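Local coordinates for putative amidohydrolase (Unidentified, PDB 3FEQ), which probably acts as a zinc-dependent prolidase of the amidohydrolase superfamily, cleaving dipeptides that carry a carboxy-terminal proline, at residues A79-N83 with I84-I88; R175-V178 with R179-I182; A216-D219 with E220-A224; A348-S351 with A352-A356; V360-Q363 with G364-V368. All coordinates share one frame; numbering follows the deposited sequence. Where two conformers were deposited one is given.

Overall arrangement
The five contacts are local ones, each within or next to a helix of the chain, and they fall into two touching pairs and one outlier. Contacts 2 and 3 lie on adjacent helices, centres about 9 Å apart, joined by a salt bridge of 2.8 Å from Arg179 NE to Glu220 OE1. Contacts 4 and 5 have centres about 10 Å apart and meet where Thr354 CG2 packs on Gly367 O. Contact 1 lies about 32 Å between centres from either of these, across the chain. The two zinc ions are approached indirectly: contact 3 packs on strand 228-234, bearing His231 of one site, and contact 4 on strand 56-66, bearing His65 of the other.

Contact 1: residues A79-N83 with I84-I88; sequences ATQPN and ILAAI
Leu85 meets Pro82 in the first turn of helix 83-88: Leu85 CB lies 3.4 Å from Pro82 O and its CD1 4.2 Å from Pro82 CG, a light apolar touch on the pyrrolidine ring. Ala86 is the centre of the contact. Its amide donates to Pro82 O over 3.0 Å, nearly straight at 172°, and this bond fastens the proline, in the N-cap position, to the helix by its backbone carbonyl. The flank of Ala86 is covered by the extended side chain of Gln81, whose CG approaches Ala86 CB to 3.8 Å and whose CD lies 3.7 Å from Ala86 CA. Gln81 CG stands between its own N and carbonyl carbon (chi1 85°), which carries the amide past the alanine to Arg89, the partner of OE1, while NE2 binds Asn78 O. Ala87 then donates to Asn83 O at 3.1 Å, and Ile88 repeats the helical pattern on Ile84 O. The loop that follows helix 75-79 is thereby fastened to the first turn of helix 83-88. Asn83 OD1 ties that turn to the loop at Thr161, and on the subunit interface Pro82 and Leu85 pack on Ser114, which lies on helix 113-120 of the second subunit.

Contact 2: residues R175-V178 with R179-I182; sequences RLAV and REEI
Arg179 presents one face of its guanidinium to the aliphatic part of Arg175, with CD of Arg175 3.5 Å from NH2 of Arg179. The guanidinium planes are 23° apart and the chains run side by side, Arg175 NE 4.5 Å from Arg179 NH2, but it is Arg175 CD, not its guanidinium, that lies over the face. Arg179 gets there by an extended chain with CG anti to the carbonyl carbon (chi1 -60°). Another flat group, the carboxylate of Glu180, forms a salt bridge with Arg166 through OE2, while OE1 lies 3.6 Å from Leu176 CG. On another face of the helix, Val178 CG1 and Ile182 CD1 meet at 3.5 Å, side by side, as part of the apolar side that packs on Ile189 of strand 189-192. Regular i to i+4 bonds hold the spacing, among them Glu180 N to Leu176 O at 2.8 Å. The proximity of two arginines is probably offset by the acids around them: Glu172 binds Arg175 NE, Glu220 takes Arg179 NE, and Asp169 and Glu213, both of the third subunit, take NH1 and NH2 respectively. With every guanidinium nitrogen engaged, Arg179 is fixed in rotation, and its charge is probably balanced across the subunit interface.

Contact 3: residues A216-D219 with E220-A224; sequences AIVD and EAEAA
In Val218 the CG1 branch points opposite the backbone N (chi1 163°), and Glu222, one turn later, extends beyond CG in the same direction, bringing its OE2 to 3.9 Å from that methyl group. Glu220 is shaped differently: CG lies beside the backbone N, and a bend at chi2 of -59° folds the chain back along the helix, with CG 3.4 Å from Ala216 O. The fold directs its carboxylate toward the preceding turn. There a water donates to Glu220 OE2 at 3.2 Å and, weakly, to Asp219 OD2, linking two acids whose own oxygens stay well apart. Beneath these side chains the backbone of helix 211-223 is regular. Glu222 N donates to Val218 O at 2.8 Å, Ala223 N to Asp219 O at 2.7 Å, and the small Ala221 sets its CB 3.4 Å from Val218 O. Helix 211-223 is the crossover between strands 189-192 and 228-234, a beta-alpha-beta unit as in a TIM barrel; Val218 and Ala221 pack on Val228. The three acids sit in different electrostatic settings. Glu220 is paired with Arg179 and is probably well stabilised as a carboxylate, whereas Asp219 OD1 and Glu222 OE1, 5.0 Å apart near the carboxy-terminal end of the helix, would be expected to disfavour each other's charge somewhat, an effect that exposure to solvent should soften.

Contact 4: residues A348-S351 with A352-A356; sequences ALRS and ATTVA
Arg350 O is gripped by two amides that reach it from opposite faces of its carbonyl plane. Thr353 N, 3.2 Å away, stands 71° out of that plane, closing a four-residue turn (i to i+3); Val355 N comes in closer to the plane at 3.0 Å, an i to i+5 bond, wider than an alpha-helical turn. Neither bond has the i to i+4 spacing of an alpha-helix, and together they mark the break between helices 345-351 and 354-359. A third bond crosses the break: Thr353 OG1 donates to Leu349 O at 2.6 Å. With its hydroxyl between backbone N and carbonyl carbon (chi1 50°), Thr353 points back to the finished helix and makes no side-chain cap for the one it precedes. Around the shared carbonyl the side chains close in. Thr354 OG1 lies across the start of the arginine chain, 3.6 Å from Arg350 CG, while Val355 CG2 comes within 4.2 Å of Arg350 CB. The break itself is pinned from outside by backbone bonds of Ser351 with Phe320 and of Ala352 with Ile62. Leu349 and Ala352 pack on Phe336 of helix 335-340. Leu349 also touches Met58 of strand 56-66, and Ala356 rests on Ile62 and Cys64 of that strand, so both helices lean on the same barrel strand.

Contact 5: residues V360-Q363 with G364-V368; sequences VNMQ and GQLGV
Met362 runs across both Gln365 and Leu366, touching each with a different part of its chain. Its SD lies 3.8 Å from Gln365 CB, whereas CG meets Leu366 CD1 at 3.9 Å. Bends at chi2 and chi3 follow a chi1 of -76°, which sets CG beside the backbone N, and they let the thioether curl against the base of the glutamine. Leu366 CD1 lies 3.9 Å from Met362 CB as well. Gln365 contributes its aliphatic part here; its OE1 has a weak bond to Arg33. The carbonyl of Met362 is held twice. Leu366 N approaches nearly along the C=O axis at 3.0 Å, and Gln365 N, 2.7 Å away, sits 46° above the carbonyl plane. Gly364 turns the corner with a positive phi of 92°, where a beta carbon would press on Gln363 O. The Met362-Gln365 bond and these backbone angles define a type II beta turn with glycine in its third position. It follows at once on a Schellman motif, in which Asn361, at positive phi, is the C-prime residue after helix 354-359, starting the loop that leads on to strand 377-380.

Contact 1: residues A79-N83 with I84-I88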
loop_
_atom_site.group_PDB
_atom_site.type_symbol
_atom_site.label_atom_id
_atom_site.label_comp_id
_atom_site.label_asym_id
_atom_site.label_seq_id
_atom_site.Cartn_x
_atom_site.Cartn_y
_atom_site.Cartn_z
ATOM N N ALA C 79 26.321 2.601 7.630
ATOM C CA ALA C 79 25.131 2.312 6.826
ATOM C C ALA C 79 24.423 3.583 6.340
ATOM O O ALA C 79 23.844 3.606 5.261
ATOM C CB ALA C 79 24.164 1.427 7.600
ATOM N N THR C 80 24.508 4.652 7.117
ATOM C CA THR C 80 23.699 5.835 6.866
ATOM C C THR C 80 24.455 6.908 6.067
ATOM O O THR C 80 23.914 7.970 5.778
ATOM C CB THR C 80 23.193 6.426 8.182
ATOM O OG1 THR C 80 24.318 6.808 8.978
ATOM C CG2 THR C 80 22.366 5.391 8.955
ATOM N N GLN C 81 25.703 6.630 5.706
ATOM C CA GLN C 81 26.456 7.539 4.850
ATOM C C GLN C 81 25.959 7.456 3.399
ATOM O O GLN C 81 25.482 6.401 2.971
ATOM C CB GLN C 81 27.954 7.248 4.955
ATOM C CG GLN C 81 28.448 6.154 4.050
ATOM C CD GLN C 81 29.922 5.849 4.253
ATOM O OE1 GLN C 81 30.791 6.677 3.956
ATOM N NE2 GLN C 81 30.212 4.644 4.748
ATOM N N PRO C 82 26.008 8.586 2.659
ATOM C CA PRO C 82 25.460 8.670 1.295
ATOM C C PRO C 82 26.136 7.696 0.343
ATOM O O PRO C 82 27.340 7.494 0.434
ATOM C CB PRO C 82 25.798 10.099 0.863
ATOM C CG PRO C 82 25.957 10.842 2.122
ATOM C CD PRO C 82 26.572 9.873 3.091
ATOM N N ASN C 83 25.364 7.133 -0.585
ATOM C CA ASN C 83 25.815 6.013 -1.412
ATOM C C ASN C 83 27.143 6.236 -2.104
ATOM O O ASN C 83 28.083 5.451 -1.970
ATOM C CB ASN C 83 24.778 5.688 -2.467
ATOM C CG ASN C 83 23.688 4.793 -1.944
ATOM O OD1 ASN C 83 23.764 4.271 -0.835
ATOM N ND2 ASN C 83 22.647 4.626 -2.739
ATOM N N ILE C 84 27.212 7.317 -2.855
ATOM C CA ILE C 84 28.378 7.595 -3.657
ATOM C C ILE C 84 29.621 7.834 -2.797
ATOM O O ILE C 84 30.718 7.454 -3.188
ATOM C CB ILE C 84 28.088 8.704 -4.711
ATOM C CG1 ILE C 84 29.325 9.552 -5.006
ATOM C CG2 ILE C 84 26.879 9.543 -4.307
ATOM C CD1 ILE C 84 29.515 10.727 -4.083
ATOM N N LEU C 85 29.439 8.378 -1.596
ATOM C CA LEU C 85 30.545 8.503 -0.643
ATOM C C LEU C 85 31.026 7.156 -0.081
ATOM O O LEU C 85 32.229 6.903 -0.005
ATOM C CB LEU C 85 30.159 9.429 0.495
ATOM C CG LEU C 85 30.697 10.832 0.315
ATOM C CD1 LEU C 85 30.020 11.749 1.296
ATOM C CD2 LEU C 85 32.172 10.787 0.560
ATOM N N ALA C 86 30.073 6.304 0.299
ATOM C CA ALA C 86 30.339 4.931 0.714
ATOM C C ALA C 86 31.214 4.193 -0.287
ATOM O O ALA C 86 32.111 3.446 0.096
ATOM C CB ALA C 86 29.035 4.182 0.907
ATOM N N ALA C 87 30.938 4.390 -1.570
ATOM C CA ALA C 87 31.700 3.741 -2.618
ATOM C C ALA C 87 33.128 4.302 -2.651
ATOM O O ALA C 87 34.107 3.566 -2.496
ATOM C CB ALA C 87 31.000 3.914 -3.972
ATOM N N ILE C 88 33.229 5.617 -2.778
ATOM C CA ILE C 88 34.510 6.309 -2.888
ATOM C C ILE C 88 35.483 5.855 -1.805
ATOM O O ILE C 88 36.620 5.486 -2.089
ATOM C CB ILE C 88 34.329 7.854 -2.773
ATOM C CG1 ILE C 88 33.476 8.422 -3.920
ATOM C CG2 ILE C 88 35.664 8.559 -2.710
ATOM C CD1 ILE C 88 33.640 7.715 -5.266
#

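Contact 2: residues R175-V178 with R179-I182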
loop_
_atom_site.group_PDB
_atom_site.type_symbol
_atom_site.label_atom_id
_atom_site.label_comp_id
_atom_site.label_asym_id
_atom_site.label_seq_id
_atom_site.Cartn_x
_atom_site.Cartn_y
_atom_site.Cartn_z
ATOM N N ARG C 175 14.256 -17.205 2.601
ATOM C CA ARG C 175 14.380 -18.017 1.390
ATOM C C ARG C 175 14.453 -17.073 0.217
ATOM O O ARG C 175 15.381 -17.139 -0.587
ATOM C CB ARG C 175 13.163 -18.929 1.221
ATOM C CG ARG C 175 13.512 -20.378 0.949
ATOM C CD ARG C 175 12.421 -21.083 0.172
ATOM N NE ARG C 175 11.379 -21.668 1.014
ATOM C CZ ARG C 175 11.534 -22.750 1.779
ATOM N NH1 ARG C 175 10.507 -23.230 2.473
ATOM N NH2 ARG C 175 12.713 -23.339 1.874
ATOM N N LEU C 176 13.452 -16.194 0.148
ATOM C CA LEU C 176 13.421 -15.092 -0.780
ATOM C C LEU C 176 14.681 -14.227 -0.704
ATOM O O LEU C 176 15.344 -14.018 -1.724
ATOM C CB LEU C 176 12.168 -14.257 -0.550
ATOM C CG LEU C 176 11.974 -13.107 -1.526
ATOM C CD1 LEU C 176 11.907 -13.626 -2.955
ATOM C CD2 LEU C 176 10.715 -12.376 -1.157
ATOM N N ALA C 177 15.079 -13.793 0.489
ATOM C CA ALA C 177 16.332 -13.006 0.561
ATOM C C ALA C 177 17.567 -13.703 -0.019
ATOM O O ALA C 177 18.371 -13.059 -0.689
ATOM C CB ALA C 177 16.602 -12.508 1.948
ATOM N N VAL C 178 17.720 -15.008 0.229
ATOM C CA VAL C 178 18.826 -15.763 -0.368
ATOM C C VAL C 178 18.732 -15.755 -1.910
ATOM O O VAL C 178 19.694 -15.400 -2.581
ATOM C CB VAL C 178 18.927 -17.224 0.182
ATOM C CG1 VAL C 178 19.955 -18.005 -0.574
ATOM C CG2 VAL C 178 19.329 -17.243 1.630
ATOM N N ARG C 179 17.581 -16.125 -2.472
ATOM C CA ARG C 179 17.388 -16.048 -3.922
ATOM C C ARG C 179 17.688 -14.635 -4.475
ATOM O O ARG C 179 18.355 -14.492 -5.484
ATOM C CB ARG C 179 15.970 -16.494 -4.311
ATOM C CG ARG C 179 15.658 -17.902 -3.897
ATOM C CD ARG C 179 14.285 -18.360 -4.334
ATOM N NE ARG C 179 13.996 -19.730 -3.881
ATOM C CZ ARG C 179 12.773 -20.231 -3.688
ATOM N NH1 ARG C 179 11.689 -19.496 -3.924
ATOM N NH2 ARG C 179 12.628 -21.486 -3.279
ATOM N N GLU C 180 17.235 -13.596 -3.783
ATOM C CA GLU C 180 17.526 -12.232 -4.189
ATOM C C GLU C 180 19.018 -12.003 -4.232
ATOM O O GLU C 180 19.529 -11.383 -5.173
ATOM C CB GLU C 180 16.886 -11.216 -3.231
ATOM C CG GLU C 180 15.371 -11.032 -3.389
ATOM C CD GLU C 180 14.733 -10.292 -2.217
ATOM O OE1 GLU C 180 13.526 -9.962 -2.300
ATOM O OE2 GLU C 180 15.432 -10.041 -1.209
ATOM N N GLU C 181 19.713 -12.494 -3.205
ATOM C CA GLU C 181 21.139 -12.195 -3.037
ATOM C C GLU C 181 21.959 -12.907 -4.087
ATOM O O GLU C 181 22.864 -12.342 -4.681
ATOM C CB GLU C 181 21.634 -12.552 -1.636
ATOM C CG GLU C 181 21.249 -11.538 -0.534
ATOM C CD GLU C 181 21.377 -10.053 -0.930
ATOM O OE1 GLU C 181 22.401 -9.657 -1.528
ATOM O OE2 GLU C 181 20.463 -9.271 -0.579
ATOM N N ILE C 182 21.557 -14.126 -4.388
ATOM C CA ILE C 182 22.193 -14.892 -5.436
ATOM C C ILE C 182 21.906 -14.333 -6.824
ATOM O O ILE C 182 22.814 -14.244 -7.650
ATOM C CB ILE C 182 21.831 -16.380 -5.303
ATOM C CG1 ILE C 182 22.812 -17.026 -4.345
ATOM C CG2 ILE C 182 21.889 -17.095 -6.641
ATOM C CD1 ILE C 182 22.156 -17.863 -3.289
#

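Contact 3: residues A216-D219 with E220-A224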
loop_
_atom_site.group_PDB
_atom_site.type_symbol
_atom_site.label_atom_id
_atom_site.label_comp_id
_atom_site.label_asym_id
_atom_site.label_seq_id
_atom_site.Cartn_x
_atom_site.Cartn_y
_atom_site.Cartn_z
ATOM N N ALA C 216 16.625 -23.485 5.944
ATOM C CA ALA C 216 16.106 -22.955 4.666
ATOM C C ALA C 216 17.181 -22.178 3.891
ATOM O O ALA C 216 17.384 -22.418 2.705
ATOM C CB ALA C 216 14.860 -22.106 4.885
ATOM N N ILE C 217 17.930 -21.340 4.610
ATOM C CA ILE C 217 19.061 -20.558 4.072
ATOM C C ILE C 217 20.137 -21.420 3.443
ATOM O O ILE C 217 20.642 -21.114 2.359
ATOM C CB ILE C 217 19.743 -19.720 5.202
ATOM C CG1 ILE C 217 18.820 -18.627 5.708
ATOM C CG2 ILE C 217 21.055 -19.126 4.755
ATOM C CD1 ILE C 217 19.242 -18.105 7.034
ATOM N N VAL C 218 20.493 -22.494 4.141
ATOM C CA VAL C 218 21.528 -23.422 3.694
ATOM C C VAL C 218 21.065 -24.079 2.404
ATOM O O VAL C 218 21.784 -24.080 1.417
ATOM C CB VAL C 218 21.812 -24.495 4.783
ATOM C CG1 VAL C 218 22.545 -25.663 4.211
ATOM C CG2 VAL C 218 22.616 -23.904 5.945
ATOM N N ASP C 219 19.827 -24.558 2.393
ATOM C CA ASP C 219 19.262 -25.194 1.204
ATOM C C ASP C 219 19.324 -24.288 -0.019
ATOM O O ASP C 219 19.825 -24.686 -1.057
ATOM C CB ASP C 219 17.817 -25.649 1.441
ATOM C CG ASP C 219 17.701 -26.737 2.509
ATOM O OD1 ASP C 219 18.741 -27.299 2.921
ATOM O OD2 ASP C 219 16.558 -27.030 2.937
ATOM N N GLU C 220 18.839 -23.062 0.110
ATOM C CA GLU C 220 18.811 -22.146 -1.021
ATOM C C GLU C 220 20.211 -21.832 -1.534
ATOM O O GLU C 220 20.452 -21.777 -2.749
ATOM C CB GLU C 220 18.082 -20.874 -0.645
ATOM C CG GLU C 220 16.623 -21.102 -0.366
ATOM C CD GLU C 220 15.900 -21.704 -1.552
ATOM O OE1 GLU C 220 16.066 -21.187 -2.689
ATOM O OE2 GLU C 220 15.175 -22.700 -1.335
ATOM N N ALA C 221 21.151 -21.702 -0.609
ATOM C CA ALA C 221 22.548 -21.577 -0.992
ATOM C C ALA C 221 23.073 -22.814 -1.739
ATOM O O ALA C 221 23.784 -22.684 -2.744
ATOM C CB ALA C 221 23.391 -21.276 0.221
ATOM N N GLU C 222 22.704 -24.008 -1.272
ATOM C CA GLU C 222 23.169 -25.230 -1.921
ATOM C C GLU C 222 22.525 -25.407 -3.271
ATOM O O GLU C 222 23.174 -25.797 -4.228
ATOM C CB GLU C 222 22.919 -26.455 -1.066
ATOM C CG GLU C 222 24.042 -26.742 -0.086
ATOM C CD GLU C 222 23.754 -27.955 0.790
ATOM O OE1 GLU C 222 22.842 -28.745 0.448
ATOM O OE2 GLU C 222 24.441 -28.118 1.819
ATOM N N ALA C 223 21.249 -25.083 -3.363
ATOM C CA ALA C 223 20.579 -25.104 -4.649
ATOM C C ALA C 223 21.322 -24.242 -5.680
ATOM O O ALA C 223 21.278 -24.546 -6.859
ATOM C CB ALA C 223 19.133 -24.651 -4.501
ATOM N N ALA C 224 22.022 -23.196 -5.235
ATOM C CA ALA C 224 22.790 -22.338 -6.139
ATOM C C ALA C 224 24.271 -22.711 -6.173
ATOM O O ALA C 224 25.130 -21.909 -6.578
ATOM C CB ALA C 224 22.615 -20.845 -5.767
HETATM O O HOH W 1 14.902 -24.638 1.253
#

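Contact 4: residues A348-S351 with A352-A356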
loop_
_atom_site.group_PDB
_atom_site.type_symbol
_atom_site.label_atom_id
_atom_site.label_comp_id
_atom_site.label_asym_id
_atom_site.label_seq_id
_atom_site.Cartn_x
_atom_site.Cartn_y
_atom_site.Cartn_z
ATOM N N ALA C 348 50.177 -20.629 9.791
ATOM C CA ALA C 348 49.755 -19.247 9.553
ATOM C C ALA C 348 49.700 -18.925 8.059
ATOM O O ALA C 348 48.743 -18.324 7.575
ATOM C CB ALA C 348 50.673 -18.287 10.275
ATOM N N LEU C 349 50.701 -19.386 7.322
ATOM C CA LEU C 349 50.718 -19.181 5.894
ATOM C C LEU C 349 49.712 -20.068 5.163
ATOM O O LEU C 349 49.218 -19.697 4.095
ATOM C CB LEU C 349 52.124 -19.390 5.339
ATOM C CG LEU C 349 53.224 -18.430 5.803
ATOM C CD1 LEU C 349 54.547 -18.890 5.233
ATOM C CD2 LEU C 349 52.957 -16.999 5.390
ATOM N N ARG C 350 49.398 -21.226 5.733
ATOM C CA ARG C 350 48.448 -22.138 5.095
ATOM C C ARG C 350 47.038 -21.577 5.150
ATOM O O ARG C 350 46.234 -21.801 4.237
ATOM C CB ARG C 350 48.469 -23.524 5.747
ATOM C CG ARG C 350 49.448 -24.504 5.126
ATOM C CD ARG C 350 48.973 -25.944 5.315
ATOM N NE ARG C 350 50.025 -26.916 5.003
ATOM C CZ ARG C 350 50.880 -27.426 5.892
ATOM N NH1 ARG C 350 50.808 -27.076 7.172
ATOM N NH2 ARG C 350 51.805 -28.302 5.504
ATOM N N SER C 351 46.756 -20.843 6.223
ATOM C CA SER C 351 45.418 -20.327 6.468
ATOM C C SER C 351 45.013 -19.314 5.411
ATOM O O SER C 351 43.840 -19.232 5.042
ATOM C CB SER C 351 45.333 -19.702 7.857
ATOM O OG SER C 351 45.183 -20.711 8.841
ATOM N N ALA C 352 45.998 -18.572 4.915
ATOM C CA ALA C 352 45.780 -17.518 3.933
ATOM C C ALA C 352 45.995 -17.997 2.508
ATOM O O ALA C 352 45.927 -17.202 1.575
ATOM C CB ALA C 352 46.677 -16.325 4.232
ATOM N N THR C 353 46.269 -19.286 2.333
ATOM C CA THR C 353 46.574 -19.808 1.011
ATOM C C THR C 353 45.792 -21.072 0.728
ATOM O O THR C 353 44.696 -21.011 0.162
ATOM C CB THR C 353 48.072 -20.096 0.827
ATOM O OG1 THR C 353 48.536 -20.885 1.924
ATOM C CG2 THR C 353 48.882 -18.801 0.751
ATOM N N THR C 354 46.348 -22.215 1.114
ATOM C CA THR C 354 45.799 -23.495 0.680
ATOM C C THR C 354 44.438 -23.720 1.313
ATOM O O THR C 354 43.491 -24.103 0.631
ATOM C CB THR C 354 46.749 -24.685 0.961
ATOM O OG1 THR C 354 47.309 -24.558 2.272
ATOM C CG2 THR C 354 47.891 -24.723 -0.058
ATOM N N VAL C 355 44.330 -23.400 2.599
ATOM C CA VAL C 355 43.068 -23.552 3.321
ATOM C C VAL C 355 42.022 -22.561 2.850
ATOM O O VAL C 355 40.866 -22.917 2.633
ATOM C CB VAL C 355 43.259 -23.386 4.828
ATOM C CG1 VAL C 355 41.964 -23.690 5.554
ATOM C CG2 VAL C 355 44.370 -24.306 5.315
ATOM N N ALA C 356 42.440 -21.308 2.705
ATOM C CA ALA C 356 41.564 -20.259 2.220
ATOM C C ALA C 356 40.983 -20.605 0.850
ATOM O O ALA C 356 39.777 -20.502 0.648
ATOM C CB ALA C 356 42.309 -18.941 2.166
#

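Contact 5: residues V360-Q363 with G364-V368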
loop_
_atom_site.group_PDB
_atom_site.type_symbol
_atom_site.label_atom_id
_atom_site.label_comp_id
_atom_site.label_asym_id
_atom_site.label_seq_id
_atom_site.Cartn_x
_atom_site.Cartn_y
_atom_site.Cartn_z
ATOM N N VAL C 360 37.001 -20.765 -0.320
ATOM C CA VAL C 360 36.352 -20.142 -1.459
ATOM C C VAL C 360 36.141 -21.060 -2.664
ATOM O O VAL C 360 35.823 -20.554 -3.748
ATOM C CB VAL C 360 37.032 -18.808 -1.899
ATOM C CG1 VAL C 360 37.043 -17.810 -0.751
ATOM C CG2 VAL C 360 38.445 -19.045 -2.419
ATOM N N ASN C 361 36.246 -22.386 -2.455
ATOM C CA ASN C 361 36.044 -23.428 -3.499
ATOM C C ASN C 361 36.936 -23.287 -4.721
ATOM O O ASN C 361 36.518 -23.607 -5.830
ATOM C CB ASN C 361 34.589 -23.495 -3.985
ATOM C CG ASN C 361 33.654 -24.101 -2.967
ATOM O OD1 ASN C 361 33.794 -25.265 -2.604
ATOM N ND2 ASN C 361 32.650 -23.333 -2.547
ATOM N N MET C 362 38.137 -22.761 -4.528
ATOM C CA MET C 362 39.040 -22.537 -5.643
ATOM C C MET C 362 40.277 -23.410 -5.485
ATOM O O MET C 362 41.387 -22.995 -5.835
ATOM C CB MET C 362 39.429 -21.062 -5.728
ATOM C CG MET C 362 38.353 -20.150 -6.294
ATOM S SD MET C 362 38.067 -20.351 -8.072
ATOM C CE MET C 362 38.273 -18.679 -8.684
ATOM N N GLN C 363 40.069 -24.618 -4.950
ATOM C CA GLN C 363 41.156 -25.568 -4.699
ATOM C C GLN C 363 41.851 -25.898 -6.008
ATOM O O GLN C 363 41.210 -26.288 -6.965
ATOM C CB GLN C 363 40.662 -26.834 -3.975
ATOM C CG GLN C 363 39.435 -27.535 -4.599
ATOM C CD GLN C 363 38.076 -26.942 -4.169
ATOM O OE1 GLN C 363 37.104 -26.931 -4.946
ATOM N NE2 GLN C 363 38.004 -26.473 -2.926
ATOM N N GLY C 364 43.141 -25.601 -6.095
ATOM C CA GLY C 364 43.867 -25.814 -7.337
ATOM C C GLY C 364 43.874 -24.598 -8.235
ATOM O O GLY C 364 44.700 -24.497 -9.135
ATOM N N GLN C 365 42.969 -23.660 -7.978
ATOM C CA GLN C 365 42.850 -22.464 -8.796
ATOM C C GLN C 365 43.611 -21.304 -8.172
ATOM O O GLN C 365 44.241 -20.520 -8.869
ATOM C CB GLN C 365 41.379 -22.097 -8.943
ATOM C CG GLN C 365 40.884 -21.976 -10.368
ATOM C CD GLN C 365 41.195 -23.191 -11.202
ATOM O OE1 GLN C 365 41.528 -23.071 -12.383
ATOM N NE2 GLN C 365 41.099 -24.374 -10.597
ATOM N N LEU C 366 43.533 -21.193 -6.853
ATOM C CA LEU C 366 44.262 -20.172 -6.117
ATOM C C LEU C 366 44.981 -20.836 -4.952
ATOM O O LEU C 366 44.771 -22.025 -4.687
ATOM C CB LEU C 366 43.302 -19.099 -5.591
ATOM C CG LEU C 366 42.390 -18.398 -6.602
ATOM C CD1 LEU C 366 41.294 -17.671 -5.888
ATOM C CD2 LEU C 366 43.151 -17.428 -7.487
ATOM N N GLY C 367 45.846 -20.077 -4.282
ATOM C CA GLY C 367 46.509 -20.531 -3.057
ATOM C C GLY C 367 47.585 -21.583 -3.255
ATOM O O GLY C 367 48.078 -22.171 -2.295
ATOM N N VAL C 368 47.961 -21.825 -4.504
ATOM C CA VAL C 368 48.989 -22.816 -4.804
ATOM C C VAL C 368 49.772 -22.421 -6.061
ATOM O O VAL C 368 49.173 -22.004 -7.058
ATOM C CB VAL C 368 48.384 -24.251 -4.912
ATOM C CG1 VAL C 368 47.472 -24.392 -6.129
ATOM C CG2 VAL C 368 49.476 -25.308 -4.912
#